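Local coordinates for cysteine desulfurase (Thermococcus onnurineus, PDB 5B89), which probably uses pyridoxal 5'-phosphate to take sulfur from L-cysteine and pass it to a sulfur carrier, releasing L-alanine, at residues B[392-397]-B[401-406]. Numbering follows the deposited sequence.
Sequences ASFHVY and EEVETF
The backbones of Phe-394 and Tyr-397, leaving the end of strand 389-393, stay well clear of the first turns of helix 400-415, the closest CA pair, Tyr-397 and Glu-402, standing 10.2 Å apart. The gap is crossed mainly by side chains, a simple case of a strand-to-helix connection folding back on itself, buried and away from the active site: the Tyr-397 side chain lies about 14 Å from the bound pyridoxal-5'-phosphate. Phe-394 supplies the apolar contact: with chi1 at -49° its ring swings toward the helix, and CE1 comes 4.2 Å from CG2 of Val-403, the methyl approaching obliquely. In Glu-402, CD lies anti to CA (chi2 178°), carrying the carboxylate toward Tyr-397. Its OE1 and Tyr-397 O, 4.3 Å apart, are both acceptors, and an outside donor, Arg-28 NH1, serves Tyr-397 O by a hydrogen bond and Glu-402 OE2 by a salt bridge, while Asn-398 ND2 binds OE1. The tyrosine ring has CB of His-395 3.5 Å above one face, offset toward the rim, and its OH is hydrogen-bonded to Asn-42 OD1. Phe-394 and Val-403 both touch Thr-323 of helix 309-329, whereas Glu-402 lies against Ile-38 of strand 38-39, within this chain an outer strand of the sheet that includes 389-393.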
ATOM      1  N   ALA B 392     -26.522  -7.302  -0.049  1.00 13.12           N
ATOM      2  CA  ALA B 392     -26.622  -6.552   1.187  1.00 12.36           C
ATOM      3  C   ALA B 392     -25.677  -7.256   2.166  1.00 13.90           C
ATOM      4  O   ALA B 392     -25.728  -8.413   2.300  1.00 15.24           O
ATOM      5  CB  ALA B 392     -28.025  -6.541   1.725  1.00 14.71           C
ATOM      6  N   SER B 393     -24.805  -6.528   2.813  1.00 12.40           N
ATOM      7  CA  SER B 393     -23.835  -7.097   3.711  1.00 14.33           C
ATOM      8  C   SER B 393     -23.708  -6.203   4.922  1.00 12.95           C
ATOM      9  O   SER B 393     -23.807  -5.011   4.846  1.00 14.69           O
ATOM     10  CB  SER B 393     -22.501  -7.291   3.023  1.00 14.85           C
ATOM     11  OG  SER B 393     -22.094  -6.120   2.481  1.00 13.95           O
ATOM     12  N   PHE B 394     -23.484  -6.853   6.037  1.00 10.96           N
ATOM     13  CA  PHE B 394     -23.540  -6.246   7.331  1.00 10.53           C
ATOM     14  C   PHE B 394     -22.316  -6.207   8.221  1.00 11.09           C
ATOM     15  O   PHE B 394     -21.384  -6.899   8.002  1.00 12.78           O
ATOM     16  CB  PHE B 394     -24.598  -7.034   8.133  1.00 11.94           C
ATOM     17  CG  PHE B 394     -25.917  -7.250   7.423  1.00 12.60           C
ATOM     18  CD1 PHE B 394     -26.726  -6.207   7.075  1.00 13.05           C
ATOM     19  CD2 PHE B 394     -26.368  -8.538   7.179  1.00 14.26           C
ATOM     20  CE1 PHE B 394     -27.933  -6.433   6.446  1.00 13.95           C
ATOM     21  CE2 PHE B 394     -27.559  -8.763   6.549  1.00 13.68           C
ATOM     22  CZ  PHE B 394     -28.345  -7.710   6.187  1.00 14.26           C
ATOM     23  N   HIS B 395     -22.429  -5.375   9.248  1.00  9.65           N
ATOM     24  CA  HIS B 395     -21.491  -5.299  10.334  1.00  9.77           C
ATOM     25  C   HIS B 395     -22.308  -5.087  11.633  1.00  9.74           C
ATOM     26  O   HIS B 395     -23.460  -4.932  11.599  1.00 10.74           O
ATOM     27  CB  HIS B 395     -20.335  -4.288  10.178  1.00 10.40           C
ATOM     28  CG  HIS B 395     -19.074  -4.751  10.831  1.00 11.10           C
ATOM     29  ND1 HIS B 395     -17.806  -4.508  10.346  1.00 13.32           N
ATOM     30  CD2 HIS B 395     -18.912  -5.480  11.943  1.00  8.33           C
ATOM     31  CE1 HIS B 395     -16.930  -5.111  11.127  1.00  8.32           C
ATOM     32  NE2 HIS B 395     -17.585  -5.719  12.083  1.00 13.52           N
ATOM     33  N   VAL B 396     -21.605  -5.099  12.740  1.00 10.70           N
ATOM     34  CA  VAL B 396     -22.176  -4.988  14.074  1.00 11.49           C
ATOM     35  C   VAL B 396     -22.977  -3.733  14.335  1.00 13.26           C
ATOM     36  O   VAL B 396     -23.807  -3.725  15.180  1.00 13.46           O
ATOM     37  CB  VAL B 396     -21.100  -5.249  15.163  1.00 11.91           C
ATOM     38  CG1 VAL B 396     -20.111  -4.114  15.251  1.00 11.86           C
ATOM     39  CG2 VAL B 396     -21.732  -5.537  16.521  1.00 12.94           C
ATOM     40  N   TYR B 397     -22.693  -2.695  13.582  1.00 11.72           N
ATOM     41  CA  TYR B 397     -23.393  -1.422  13.688  1.00 12.09           C
ATOM     42  C   TYR B 397     -24.714  -1.358  12.937  1.00 12.95           C
ATOM     43  O   TYR B 397     -25.428  -0.475  13.108  1.00 13.73           O
ATOM     44  CB  TYR B 397     -22.492  -0.223  13.300  1.00 12.81           C
ATOM     45  CG  TYR B 397     -21.680  -0.402  12.046  1.00 12.96           C
ATOM     46  CD1 TYR B 397     -22.239  -0.349  10.821  1.00 15.28           C
ATOM     47  CD2 TYR B 397     -20.347  -0.623  12.134  1.00 13.87           C
ATOM     48  CE1 TYR B 397     -21.481  -0.515   9.696  1.00 14.23           C
ATOM     49  CE2 TYR B 397     -19.578  -0.806  11.028  1.00 14.46           C
ATOM     50  CZ  TYR B 397     -20.153  -0.750   9.829  1.00 13.52           C
ATOM     51  OH  TYR B 397     -19.332  -0.965   8.763  1.00 16.51           O
ATOM     52  N   GLU B 401     -33.855  -2.613  12.837  1.00 13.97           N
ATOM     53  CA  GLU B 401     -34.647  -1.468  12.324  1.00 16.32           C
ATOM     54  C   GLU B 401     -34.348  -1.151  10.879  1.00 14.23           C
ATOM     55  O   GLU B 401     -35.192  -0.931  10.033  1.00 16.17           O
ATOM     56  CB  GLU B 401     -34.512  -0.253  13.234  1.00 17.37           C
ATOM     57  CG  GLU B 401     -35.197  -0.398  14.588  1.00 22.74           C
ATOM     58  CD  GLU B 401     -34.300  -0.999  15.682  1.00 28.73           C
ATOM     59  OE1 GLU B 401     -34.724  -0.926  16.887  1.00 32.22           O
ATOM     60  OE2 GLU B 401     -33.192  -1.586  15.442  1.00 22.41           O
ATOM     61  N   GLU B 402     -33.001  -1.161  10.581  1.00 14.12           N
ATOM     62  CA  GLU B 402     -32.591  -1.006   9.247  1.00 14.48           C
ATOM     63  C   GLU B 402     -33.032  -2.113   8.269  1.00 12.53           C
ATOM     64  O   GLU B 402     -33.365  -1.856   7.168  1.00 13.76           O
ATOM     65  CB  GLU B 402     -31.022  -0.868   9.164  1.00 14.48           C
ATOM     66  CG  GLU B 402     -30.442   0.410   9.766  1.00 14.32           C
ATOM     67  CD  GLU B 402     -28.904   0.465   9.688  1.00 17.69           C
ATOM     68  OE1 GLU B 402     -28.260  -0.609   9.826  1.00 15.37           O
ATOM     69  OE2 GLU B 402     -28.308   1.583   9.602  1.00 16.94           O
ATOM     70  N   VAL B 403     -32.964  -3.372   8.762  1.00 14.52           N
ATOM     71  CA  VAL B 403     -33.400  -4.447   7.968  1.00 14.70           C
ATOM     72  C   VAL B 403     -34.910  -4.308   7.685  1.00 13.17           C
ATOM     73  O   VAL B 403     -35.310  -4.530   6.591  1.00 15.67           O
ATOM     74  CB  VAL B 403     -33.064  -5.789   8.690  1.00 13.97           C
ATOM     75  CG1 VAL B 403     -33.756  -6.988   8.042  1.00 16.13           C
ATOM     76  CG2 VAL B 403     -31.512  -6.012   8.665  1.00 14.50           C
ATOM     77  N   GLU B 404     -35.670  -3.889   8.677  1.00 14.21           N
ATOM     78  CA  GLU B 404     -37.106  -3.700   8.469  1.00 15.20           C
ATOM     79  C   GLU B 404     -37.389  -2.576   7.449  1.00 16.51           C
ATOM     80  O   GLU B 404     -38.245  -2.686   6.657  1.00 16.77           O
ATOM     81  CB  GLU B 404     -37.830  -3.483   9.779  1.00 16.55           C
ATOM     82  CG  GLU B 404     -37.747  -4.604  10.803  1.00 17.76           C
ATOM     83  CD  GLU B 404     -38.515  -5.841  10.446  1.00 19.31           C
ATOM     84  OE1 GLU B 404     -39.207  -5.854   9.485  1.00 22.99           O
ATOM     85  OE2 GLU B 404     -38.362  -6.782  11.186  1.00 25.18           O
ATOM     86  N   THR B 405     -36.607  -1.501   7.494  1.00 14.75           N
ATOM     87  CA  THR B 405     -36.753  -0.453   6.520  1.00 15.31           C
ATOM     88  C   THR B 405     -36.473  -1.002   5.114  1.00 14.96           C
ATOM     89  O   THR B 405     -37.178  -0.782   4.233  1.00 16.38           O
ATOM     90  CB  THR B 405     -35.842   0.727   6.857  1.00 16.29           C
ATOM     91  OG1 THR B 405     -36.198   1.198   8.120  1.00 18.87           O
ATOM     92  CG2 THR B 405     -35.920   1.848   5.828  1.00 17.94           C
ATOM     93  N   PHE B 406     -35.388  -1.761   4.982  1.00 13.69           N
ATOM     94  CA  PHE B 406     -34.993  -2.382   3.761  1.00 14.43           C
ATOM     95  C   PHE B 406     -36.103  -3.301   3.253  1.00 13.02           C
ATOM     96  O   PHE B 406     -36.416  -3.256   2.134  1.00 14.96           O
ATOM     97  CB  PHE B 406     -33.660  -3.176   3.974  1.00 15.12           C
ATOM     98  CG  PHE B 406     -33.373  -4.214   2.954  1.00 13.83           C
ATOM     99  CD1 PHE B 406     -32.744  -3.894   1.820  1.00 14.79           C
ATOM    100  CD2 PHE B 406     -33.694  -5.524   3.164  1.00 16.70           C
ATOM    101  CE1 PHE B 406     -32.470  -4.835   0.867  1.00 17.54           C
ATOM    102  CE2 PHE B 406     -33.423  -6.471   2.214  1.00 16.68           C
ATOM    103  CZ  PHE B 406     -32.816  -6.118   1.061  1.00 16.64           C
TER